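Local structure of protection of telomeres protein poz1 (Schizosaccharomyces pombe, 5WE0) at residues Leu108-Gln111 with Asn112-Glu116; Lys130-Leu133 with Asn134-Leu138; Cys143-Ala146 with Gly147-Trp151; Val200-His203 with Lys204-Pro208; Phe235-Arg238 with Glu239-Lys242. The protein binds telomeric DNA and negatively regulates telomerase and telomere length. One frame throughout, in Å; residues are numbered along the deposited sequence.

In the fold
Contact 1 lies in the last turns of helix 93-115. Contact 2 opens helix 130-157, and contact 3 follows farther along that same helix. Contact 4 ends helix 193-206, and contact 5 takes in the end of the loop after helix 209-230 and the short helix 238-241. Each is a local step of continuous chain, so they run in series: none encloses or crosses another, and none closes a long loop. Two pairs meet in space. Contacts 1 and 2 touch through Arg110 and Asn134, joining consecutive helices, while Trp151 and Arg150 of contact 3 pack on Lys204 and Met207 of contact 4. Contact 5 touches no other, its nearest atoms about 7 Å from those of contact 1.

Contact 1 of 5, residues Leu108-Gln111 with Asn112-Glu116; sequences LERQ and NCMRE
The final turns of helix 93-115 set Arg110 against Met114 and Gln111 against Arg115, each pair one helical turn apart (i to i+4). Four backbone bonds run from Leu108 to Arg115; the straightest is from Cys113 N to Glu109 O at 3.0 Å, and the bond of Arg115 N to Gln111 O is more bent at 143°. Arg110 starts with CG opposite its backbone N (chi1 -174°) and folds back at chi3, which carries the guanidinium along the helix until NH1 lies 3.7 Å from Met114 CG. NH2 of Arg110 forms a salt bridge with Glu107 on the preceding turn, and NH1 hydrogen-bonds Gln226 of helix 209-230. Met114 bends away to pack on Phe230 of that helix. On the outer side, Gln111 and Arg115 run alongside each other in the same direction, with amide and guanidinium planes 81° apart. Their ends approach at 3.7 Å, OE1 of Gln111 to NH2 of Arg115, without a hydrogen bond; NE2 of Gln111 bonds Glu107 instead. Cys113 points SG into the fold, where a disulfide to Cys231 ties the helix to the chain beyond helix 209-230. The Arg115 guanidinium has the carbonyl oxygen of Gln111 over one face, and OD1 of Asn112 at its edge, in plane.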
# COMPACT_ATOMS: atom_id res chain seq x y z
N LEU A 108 -5.93 -9.54 2.59
CA LEU A 108 -6.95 -10.55 2.32
C LEU A 108 -6.28 -11.86 1.96
O LEU A 108 -6.63 -12.92 2.49
CB LEU A 108 -7.86 -10.09 1.17
CG LEU A 108 -9.16 -9.39 1.58
CD1 LEU A 108 -10.04 -9.14 0.36
CD2 LEU A 108 -9.90 -10.19 2.63
N GLU A 109 -5.30 -11.79 1.06
CA GLU A 109 -4.54 -12.96 0.63
C GLU A 109 -3.71 -13.56 1.76
O GLU A 109 -3.59 -14.79 1.87
CB GLU A 109 -3.65 -12.60 -0.55
CG GLU A 109 -2.92 -13.77 -1.19
CD GLU A 109 -3.06 -13.79 -2.70
OE1 GLU A 109 -4.01 -13.16 -3.22
OE2 GLU A 109 -2.20 -14.42 -3.36
N ARG A 110 -3.07 -12.72 2.58
CA ARG A 110 -2.35 -13.25 3.74
C ARG A 110 -3.29 -14.02 4.65
O ARG A 110 -2.96 -15.12 5.13
CB ARG A 110 -1.68 -12.13 4.52
CG ARG A 110 -0.79 -12.61 5.64
CD ARG A 110 -0.59 -11.51 6.65
NE ARG A 110 -1.87 -11.14 7.26
CZ ARG A 110 -2.50 -11.87 8.19
NH1 ARG A 110 -1.96 -13.00 8.63
NH2 ARG A 110 -3.67 -11.47 8.67
N GLN A 111 -4.48 -13.46 4.92
CA GLN A 111 -5.44 -14.14 5.79
C GLN A 111 -5.82 -15.51 5.24
O GLN A 111 -5.91 -16.48 6.00
CB GLN A 111 -6.67 -13.28 6.00
CG GLN A 111 -6.43 -12.17 7.00
CD GLN A 111 -7.70 -11.37 7.30
OE1 GLN A 111 -8.81 -11.85 7.08
NE2 GLN A 111 -7.53 -10.15 7.77
N ASN A 112 -6.11 -15.61 3.93
CA ASN A 112 -6.42 -16.92 3.36
C ASN A 112 -5.27 -17.90 3.52
O ASN A 112 -5.48 -19.06 3.86
CB ASN A 112 -6.81 -16.83 1.89
CG ASN A 112 -8.27 -16.55 1.71
OD1 ASN A 112 -8.88 -15.80 2.47
ND2 ASN A 112 -8.87 -17.23 0.73
N CYS A 113 -4.04 -17.45 3.26
CA CYS A 113 -2.90 -18.33 3.48
C CYS A 113 -2.90 -18.92 4.88
O CYS A 113 -2.64 -20.11 5.06
CB CYS A 113 -1.59 -17.58 3.22
SG CYS A 113 -0.13 -18.59 3.47
N MET A 114 -3.16 -18.11 5.90
CA MET A 114 -3.08 -18.63 7.26
C MET A 114 -4.18 -19.66 7.54
O MET A 114 -3.97 -20.59 8.32
CB MET A 114 -3.10 -17.49 8.27
CG MET A 114 -1.79 -16.72 8.25
SD MET A 114 -0.27 -17.69 8.47
CE MET A 114 0.19 -17.22 10.16
N ARG A 115 -5.33 -19.51 6.90
CA ARG A 115 -6.48 -20.37 7.13
C ARG A 115 -6.40 -21.73 6.44
O ARG A 115 -7.20 -22.61 6.78
CB ARG A 115 -7.75 -19.66 6.69
CG ARG A 115 -8.42 -18.89 7.81
CD ARG A 115 -9.81 -18.45 7.35
NE ARG A 115 -9.74 -17.32 6.42
CZ ARG A 115 -10.00 -16.05 6.75
NH1 ARG A 115 -10.37 -15.75 8.00
NH2 ARG A 115 -9.92 -15.10 5.84
N GLU A 116 -5.49 -21.94 5.49
CA GLU A 116 -5.35 -23.27 4.88
C GLU A 116 -4.16 -24.03 5.46
O GLU A 116 -3.18 -24.30 4.77
CB GLU A 116 -5.22 -23.17 3.35
CG GLU A 116 -5.94 -21.98 2.73
CD GLU A 116 -7.45 -22.03 2.84
OE1 GLU A 116 -8.10 -20.98 2.57
OE2 GLU A 116 -8.01 -23.11 3.19

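Contact 2 of 5, residues Lys130-Leu133 with Asn134-Leu138; sequences KETL and NNEAL
The carboxylate of Glu136 and the amide of Asn135 are the flat groups that reach back toward Thr132. OE2 of Glu136 meets the methyl CG2 of Thr132 at 3.4 Å, a polar-to-apolar touch between two side chains that lie flank to flank with their ends on the same side. That methyl faces the glutamate because CG2 is the Thr132 branch opposite the backbone N, while OG1 takes the place beside the N and bonds an acidic side chain on the chain of another protein. OE1 of Glu136 also accepts a hydrogen bond from the backbone of that other protein. The Asn135 amide reaches Thr132 through a water, which accepts from ND2 at 2.6 Å and donates to Thr132 O at 3.0 Å, so this carbonyl serves both the water and the helix bond from Glu136 N at 2.9 Å. All of this occupies the first turns of helix 130-157, whose regular i to i+4 bonding is already established: Ala137 N reaches Leu133 O at 3.0 Å and 172°, whereas Asn135 N comes to Glu131 O from above the carbonyl plane, 37° out of it. On the inward side Leu133 packs on Met114 of helix 93-115, on Cys222 of helix 209-230 and on an apolar side chain of the other protein. Asn134 lays CB on Lys130 O at 3.3 Å and sends OD1 to NH1 of Arg110.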
# COMPACT_ATOMS: atom_id res chain seq x y z
N LYS A 130 1.46 -20.10 13.86
CA LYS A 130 0.46 -19.41 13.05
C LYS A 130 -0.29 -18.35 13.86
O LYS A 130 -0.52 -17.23 13.37
CB LYS A 130 -0.54 -20.42 12.49
CG LYS A 130 -0.49 -20.64 10.99
CD LYS A 130 -1.70 -21.45 10.52
CE LYS A 130 -1.42 -22.19 9.22
NZ LYS A 130 -2.41 -23.31 8.97
N GLU A 131 -0.66 -18.66 15.10
CA GLU A 131 -1.48 -17.74 15.87
C GLU A 131 -0.72 -16.46 16.20
O GLU A 131 -1.29 -15.37 16.18
CB GLU A 131 -2.00 -18.41 17.14
CG GLU A 131 -0.92 -18.79 18.16
CD GLU A 131 -0.40 -20.23 18.01
OE1 GLU A 131 -0.43 -20.78 16.87
OE2 GLU A 131 0.03 -20.80 19.05
N THR A 132 0.58 -16.58 16.47
CA THR A 132 1.42 -15.43 16.77
C THR A 132 1.62 -14.55 15.55
O THR A 132 1.47 -13.33 15.61
CB THR A 132 2.78 -15.91 17.28
OG1 THR A 132 2.60 -16.60 18.51
CG2 THR A 132 3.74 -14.73 17.48
N LEU A 133 1.96 -15.18 14.42
CA LEU A 133 2.23 -14.46 13.18
C LEU A 133 0.99 -13.76 12.66
O LEU A 133 1.07 -12.62 12.19
CB LEU A 133 2.78 -15.42 12.14
CG LEU A 133 4.30 -15.61 12.12
CD1 LEU A 133 4.88 -14.24 11.82
CD2 LEU A 133 4.83 -16.11 13.45
N ASN A 134 -0.16 -14.43 12.72
CA ASN A 134 -1.39 -13.81 12.24
C ASN A 134 -1.71 -12.57 13.08
O ASN A 134 -2.07 -11.52 12.54
CB ASN A 134 -2.52 -14.83 12.26
CG ASN A 134 -3.74 -14.37 11.49
OD1 ASN A 134 -3.73 -14.31 10.25
ND2 ASN A 134 -4.81 -14.08 12.21
N ASN A 135 -1.57 -12.69 14.39
CA ASN A 135 -1.85 -11.59 15.31
C ASN A 135 -0.89 -10.41 15.10
O ASN A 135 -1.30 -9.25 15.16
CB ASN A 135 -1.75 -12.12 16.75
CG ASN A 135 -2.03 -11.08 17.79
OD1 ASN A 135 -3.14 -10.53 17.87
ND2 ASN A 135 -1.04 -10.80 18.62
N GLU A 136 0.38 -10.70 14.85
CA GLU A 136 1.35 -9.63 14.61
C GLU A 136 1.02 -8.89 13.32
O GLU A 136 0.99 -7.66 13.29
CB GLU A 136 2.76 -10.20 14.56
CG GLU A 136 3.46 -10.23 15.88
CD GLU A 136 4.82 -10.89 15.77
OE1 GLU A 136 5.60 -10.48 14.90
OE2 GLU A 136 5.13 -11.81 16.55
N ALA A 137 0.76 -9.63 12.24
CA ALA A 137 0.40 -9.01 10.97
C ALA A 137 -0.86 -8.17 11.10
O ALA A 137 -0.93 -7.06 10.57
CB ALA A 137 0.24 -10.07 9.89
N LEU A 138 -1.87 -8.69 11.81
CA LEU A 138 -3.12 -7.94 11.96
C LEU A 138 -2.90 -6.64 12.69
O LEU A 138 -3.50 -5.62 12.34
CB LEU A 138 -4.17 -8.77 12.71
CG LEU A 138 -4.89 -9.89 11.99
CD1 LEU A 138 -5.63 -10.74 13.04
CD2 LEU A 138 -5.85 -9.30 10.96
O HOH W 1 1.21 -12.13 18.33

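Contact 3 of 5, residues Cys143-Ala146 with Gly147-Trp151; sequences CAKA and GICRW
Four consecutive i to i+4 bonds join 143-146 to 147-151 in regular alpha-helical geometry, from Gly147 N on Cys143 O at 3.0 Å to Arg150 N on Ala146 O at 3.0 Å, the bond of Cys149 N to Lys145 O being the straightest at 170°. The side chains of the second turn lean on the carbonyls of the first. Ile148 has CG1 beside its own backbone N (chi1 -67°), and the ethyl arm therefore bends back over Ala144: CG1 lies 3.3 Å and CD1 3.5 Å from Ala144 O. Cys149 takes the same first torsion, which places SG 3.2 Å from Lys145 O. The Lys145 chain, fully extended, passes near that sulfur, its CG 4.3 Å from SG. Arg150 instead sends CG opposite its N and bends twice, leading the guanidinium off the helix, while its CB rests 3.3 Å from Ala146 O. Gly147 brings only main chain to this buried turn. Ile148 packs on Ile96 and Leu100 of helix 93-115; Lys145 and Cys149 touch Leu100 too and lie on Trp174 of helix 164-174. Cys143 and Ala144 face Phe212, Val215 and Leu216 of helix 209-230, so this middle part of helix 130-157 is packed between several helices of an all-helical fold.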
# COMPACT_ATOMS: atom_id res chain seq x y z
N CYS A 143 -2.46 -0.72 12.27
CA CYS A 143 -1.71 0.51 12.54
C CYS A 143 -1.29 1.19 11.23
O CYS A 143 -1.48 2.40 11.07
CB CYS A 143 -0.51 0.20 13.43
SG CYS A 143 0.45 1.69 14.02
N ALA A 144 -0.71 0.43 10.30
CA ALA A 144 -0.28 1.00 9.02
C ALA A 144 -1.45 1.63 8.28
O ALA A 144 -1.33 2.74 7.74
CB ALA A 144 0.37 -0.06 8.14
N LYS A 145 -2.59 0.93 8.21
CA LYS A 145 -3.72 1.46 7.47
C LYS A 145 -4.23 2.76 8.08
O LYS A 145 -4.54 3.72 7.35
CB LYS A 145 -4.85 0.44 7.42
CG LYS A 145 -6.05 0.91 6.63
CD LYS A 145 -7.18 -0.06 6.76
CE LYS A 145 -8.39 0.41 5.97
NZ LYS A 145 -9.50 -0.56 6.17
N ALA A 146 -4.35 2.82 9.41
CA ALA A 146 -4.83 4.03 10.06
C ALA A 146 -3.86 5.19 9.85
O ALA A 146 -4.28 6.34 9.68
CB ALA A 146 -5.04 3.79 11.55
N GLY A 147 -2.55 4.90 9.86
CA GLY A 147 -1.58 5.95 9.61
C GLY A 147 -1.68 6.53 8.21
O GLY A 147 -1.58 7.74 8.03
N ILE A 148 -1.85 5.67 7.20
CA ILE A 148 -1.98 6.12 5.83
C ILE A 148 -3.21 7.01 5.67
O ILE A 148 -3.14 8.10 5.06
CB ILE A 148 -2.02 4.91 4.87
CG1 ILE A 148 -0.67 4.17 4.87
CG2 ILE A 148 -2.44 5.34 3.46
CD1 ILE A 148 -0.72 2.73 4.31
N CYS A 149 -4.36 6.56 6.20
CA CYS A 149 -5.60 7.34 6.10
C CYS A 149 -5.48 8.68 6.81
O CYS A 149 -6.00 9.69 6.33
CB CYS A 149 -6.77 6.56 6.71
SG CYS A 149 -7.12 5.02 5.89
N ARG A 150 -4.86 8.69 7.98
CA ARG A 150 -4.72 9.92 8.73
C ARG A 150 -3.80 10.90 8.00
O ARG A 150 -4.09 12.11 7.94
CB ARG A 150 -4.19 9.59 10.12
CG ARG A 150 -4.22 10.78 11.03
CD ARG A 150 -4.62 10.35 12.43
NE ARG A 150 -3.43 10.44 13.26
CZ ARG A 150 -3.41 10.31 14.57
NH1 ARG A 150 -2.26 10.44 15.21
NH2 ARG A 150 -4.54 10.06 15.23
N TRP A 151 -2.70 10.41 7.44
CA TRP A 151 -1.81 11.33 6.74
C TRP A 151 -2.41 11.83 5.43
O TRP A 151 -2.18 12.99 5.06
CB TRP A 151 -0.44 10.69 6.53
CG TRP A 151 0.39 10.89 7.78
CD1 TRP A 151 0.21 10.30 9.02
CD2 TRP A 151 1.48 11.80 7.94
NE1 TRP A 151 1.14 10.77 9.92
CE2 TRP A 151 1.93 11.69 9.27
CE3 TRP A 151 2.13 12.68 7.07
CZ2 TRP A 151 3.01 12.43 9.75
CZ3 TRP A 151 3.18 13.43 7.55
CH2 TRP A 151 3.62 13.30 8.88

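Contact 4 of 5, residues Val200-His203 with Lys204-Pro208; sequences VSQH and KKKMP
The amine of Lys206 sits over one face of the His203 ring, 3.5 Å above its plane and displaced toward the rim, with NE2 the nearest ring atom. The lysine gets there by a bend at chi3 that turns its end back along the helix. On the way CE passes 3.8 Å from Gln202 O, the carbonyl that accepts Lys206 N at 2.9 Å. A second pair is aliphatic: Lys204 lies along Val200, CG1 of the valine 3.7 Å from CE of the lysine. Lys204 stays extended beyond CG, and its NZ ends in a salt bridge with Glu158. These contacts belong to the last two turns of helix 193-206, where the alpha-helical bonding gives out: Lys204 N still reaches Val200 O at 2.8 Å, but Met207 N, though 3.2 Å from His203 O, has too poor an angle to bond it. Beyond this shell, Tyr199 meets the imidazole with the two planes about 35° apart, and Phe154 of helix 130-157 packs against it. An alanine here in place of His203 would take away the ring, so that the Lys206 amine would probably swing more freely and a gap would be likely to open beside Tyr199 and Phe154. Trp151 of helix 130-157 lies against the Lys204 chain, and Met207 packs on Arg150 and on an apolar side chain of another protein's chain.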
# COMPACT_ATOMS: atom_id res chain seq x y z
N VAL A 200 -3.04 20.23 12.56
CA VAL A 200 -2.34 19.19 11.81
C VAL A 200 -0.89 19.07 12.28
O VAL A 200 -0.36 17.95 12.42
CB VAL A 200 -2.45 19.46 10.30
CG1 VAL A 200 -1.44 18.64 9.53
CG2 VAL A 200 -3.86 19.11 9.82
N SER A 201 -0.22 20.20 12.56
CA SER A 201 1.16 20.15 13.03
C SER A 201 1.29 19.40 14.34
O SER A 201 2.25 18.66 14.55
CB SER A 201 1.73 21.56 13.18
OG SER A 201 2.33 21.95 11.96
N GLN A 202 0.36 19.65 15.26
CA GLN A 202 0.37 18.99 16.56
C GLN A 202 0.16 17.48 16.42
O GLN A 202 0.83 16.68 17.08
CB GLN A 202 -0.72 19.59 17.44
CG GLN A 202 -0.36 20.92 18.08
CD GLN A 202 -1.38 21.35 19.12
OE1 GLN A 202 -1.70 20.58 20.03
NE2 GLN A 202 -1.89 22.57 18.99
N HIS A 203 -0.80 17.07 15.59
CA HIS A 203 -1.05 15.64 15.43
C HIS A 203 0.06 14.95 14.66
O HIS A 203 0.39 13.80 14.95
CB HIS A 203 -2.42 15.45 14.80
CG HIS A 203 -3.52 15.55 15.79
ND1 HIS A 203 -4.05 14.45 16.43
CD2 HIS A 203 -4.13 16.63 16.34
CE1 HIS A 203 -4.97 14.84 17.29
NE2 HIS A 203 -5.04 16.16 17.26
N LYS A 204 0.69 15.64 13.70
CA LYS A 204 1.85 15.06 13.02
C LYS A 204 2.99 14.84 14.01
O LYS A 204 3.72 13.84 13.91
CB LYS A 204 2.31 15.95 11.86
CG LYS A 204 1.44 15.81 10.63
CD LYS A 204 2.01 16.47 9.38
CE LYS A 204 1.06 16.25 8.20
NZ LYS A 204 1.63 16.63 6.87
N LYS A 205 3.16 15.76 14.97
CA LYS A 205 4.19 15.57 15.99
C LYS A 205 3.82 14.44 16.94
O LYS A 205 4.70 13.67 17.37
CB LYS A 205 4.43 16.88 16.74
CG LYS A 205 5.31 17.89 15.97
CD LYS A 205 6.79 17.46 15.98
CE LYS A 205 7.68 18.41 15.16
NZ LYS A 205 7.33 19.86 15.32
N LYS A 206 2.54 14.30 17.28
CA LYS A 206 2.05 13.22 18.13
C LYS A 206 2.21 11.84 17.49
O LYS A 206 2.07 10.83 18.18
CB LYS A 206 0.57 13.44 18.46
CG LYS A 206 0.28 13.86 19.89
CD LYS A 206 -1.19 14.32 20.05
CE LYS A 206 -1.28 15.84 20.12
NZ LYS A 206 -2.62 16.39 19.72
N MET A 207 2.49 11.78 16.19
CA MET A 207 2.36 10.53 15.45
C MET A 207 3.17 10.62 14.16
O MET A 207 2.60 10.62 13.06
CB MET A 207 0.88 10.25 15.18
CG MET A 207 0.63 8.77 14.97
SD MET A 207 0.58 7.81 16.50
CE MET A 207 2.30 7.36 16.72
N PRO A 208 4.50 10.68 14.25
CA PRO A 208 5.31 11.04 13.07
C PRO A 208 5.25 9.96 12.01
O PRO A 208 5.00 8.78 12.30
CB PRO A 208 6.73 11.20 13.63
CG PRO A 208 6.73 10.36 14.87
CD PRO A 208 5.34 10.49 15.45

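Contact 5 of 5, residues Phe235-Arg238 with Glu239-Lys242; sequences FKQR and EIVK
Gln237 occupies the N-cap of the short helix 238-241, and its backbone carbonyl meets two amides of the turn it starts. Val241 N comes to Gln237 O at 3.0 Å almost straight on, with a C=O...N angle of 170°, whereas Ile240 N reaches the same oxygen at 3.0 Å from above the carbonyl plane, 57° out of it. Lys242 N closes the next step on Arg238 O at 3.2 Å. The side-chain amide of Gln237 turns the other way for its polar work. CG lies beside the backbone N (chi1 -64°) and the chain bends again at chi2, which brings NE2 back to Phe235 O at 2.9 Å with that acceptor close to the amide plane; NE2 also donates to Glu21 O. OE1 instead meets a methyl, Ile240 CD1, at 3.2 Å. The approach to the helix is pinned through its amides, since the N-H groups of Phe235 and Gln237 both donate to OE1 of Glu228 on helix 209-230. An alanine in place of Gln237 would take away the amide, so that Phe235 O and Glu21 O would probably lose their shared donor and the loop leading into the turn would be less firmly held. Val241 turns inward onto Leu225 and Val229 of helix 209-230. On the exposed side Arg238 and Glu239, neighbours in sequence, form a salt bridge, OE1 of Glu239 lying 2.6 Å from Arg238 NH2. Glu239 OE1 sits over one face of the guanidinium, implausibly close at 2.9 Å to Arg238 CZ, so its exact placement is doubtful.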
# COMPACT_ATOMS: atom_id res chain seq x y z
N PHE A 235 9.42 -15.50 -1.57
CA PHE A 235 9.68 -14.08 -1.39
C PHE A 235 11.10 -13.86 -0.92
O PHE A 235 11.39 -12.89 -0.21
CB PHE A 235 8.68 -13.45 -0.42
CG PHE A 235 7.35 -13.11 -1.06
CD1 PHE A 235 7.23 -11.98 -1.87
CD2 PHE A 235 6.23 -13.90 -0.84
CE1 PHE A 235 6.03 -11.67 -2.46
CE2 PHE A 235 5.00 -13.59 -1.43
CZ PHE A 235 4.90 -12.49 -2.25
N LYS A 236 11.98 -14.80 -1.27
CA LYS A 236 13.41 -14.72 -0.98
C LYS A 236 13.64 -14.49 0.51
O LYS A 236 14.56 -13.77 0.92
CB LYS A 236 14.08 -13.64 -1.84
CG LYS A 236 14.02 -13.97 -3.33
CD LYS A 236 14.31 -12.79 -4.26
CE LYS A 236 14.23 -13.27 -5.73
NZ LYS A 236 14.48 -12.21 -6.77
N GLN A 237 12.82 -15.14 1.33
CA GLN A 237 12.91 -15.04 2.78
C GLN A 237 13.70 -16.19 3.39
O GLN A 237 13.68 -16.35 4.61
CB GLN A 237 11.51 -14.99 3.41
CG GLN A 237 10.66 -13.80 3.05
CD GLN A 237 11.35 -12.50 3.42
OE1 GLN A 237 11.57 -12.21 4.60
NE2 GLN A 237 11.71 -11.73 2.42
N ARG A 238 14.40 -16.98 2.57
CA ARG A 238 15.09 -18.17 3.06
C ARG A 238 16.08 -17.84 4.18
O ARG A 238 16.11 -18.52 5.21
CB ARG A 238 15.78 -18.91 1.90
CG ARG A 238 16.94 -18.15 1.23
CD ARG A 238 17.93 -19.10 0.55
NE ARG A 238 19.28 -18.54 0.48
CZ ARG A 238 20.15 -18.53 1.49
NH1 ARG A 238 19.83 -19.03 2.67
NH2 ARG A 238 21.36 -17.99 1.31
N GLU A 239 16.87 -16.77 4.01
CA GLU A 239 17.85 -16.41 5.03
C GLU A 239 17.21 -15.90 6.32
O GLU A 239 17.89 -15.88 7.35
CB GLU A 239 18.80 -15.34 4.49
CG GLU A 239 20.14 -15.24 5.21
CD GLU A 239 21.25 -16.07 4.58
OE1 GLU A 239 21.06 -16.51 3.43
OE2 GLU A 239 22.31 -16.26 5.23
N ILE A 240 15.95 -15.49 6.29
CA ILE A 240 15.24 -15.08 7.50
C ILE A 240 14.54 -16.25 8.20
O ILE A 240 14.58 -16.35 9.43
CB ILE A 240 14.25 -13.94 7.16
CG1 ILE A 240 15.00 -12.66 6.78
CG2 ILE A 240 13.29 -13.67 8.31
CD1 ILE A 240 14.68 -12.12 5.39
N VAL A 241 13.92 -17.16 7.44
CA VAL A 241 13.23 -18.29 8.04
C VAL A 241 14.22 -19.20 8.74
O VAL A 241 13.86 -19.94 9.66
CB VAL A 241 12.44 -19.11 6.99
CG1 VAL A 241 11.71 -18.22 6.05
CG2 VAL A 241 13.35 -20.06 6.21
N LYS A 242 15.43 -19.29 8.20
CA LYS A 242 16.45 -20.21 8.73
C LYS A 242 16.87 -19.90 10.16
O LYS A 242 17.24 -20.79 10.93
CB LYS A 242 17.67 -20.23 7.82
CG LYS A 242 18.56 -21.45 8.00
CD LYS A 242 19.63 -21.52 6.93
CE LYS A 242 20.84 -22.32 7.39
NZ LYS A 242 21.93 -22.32 6.38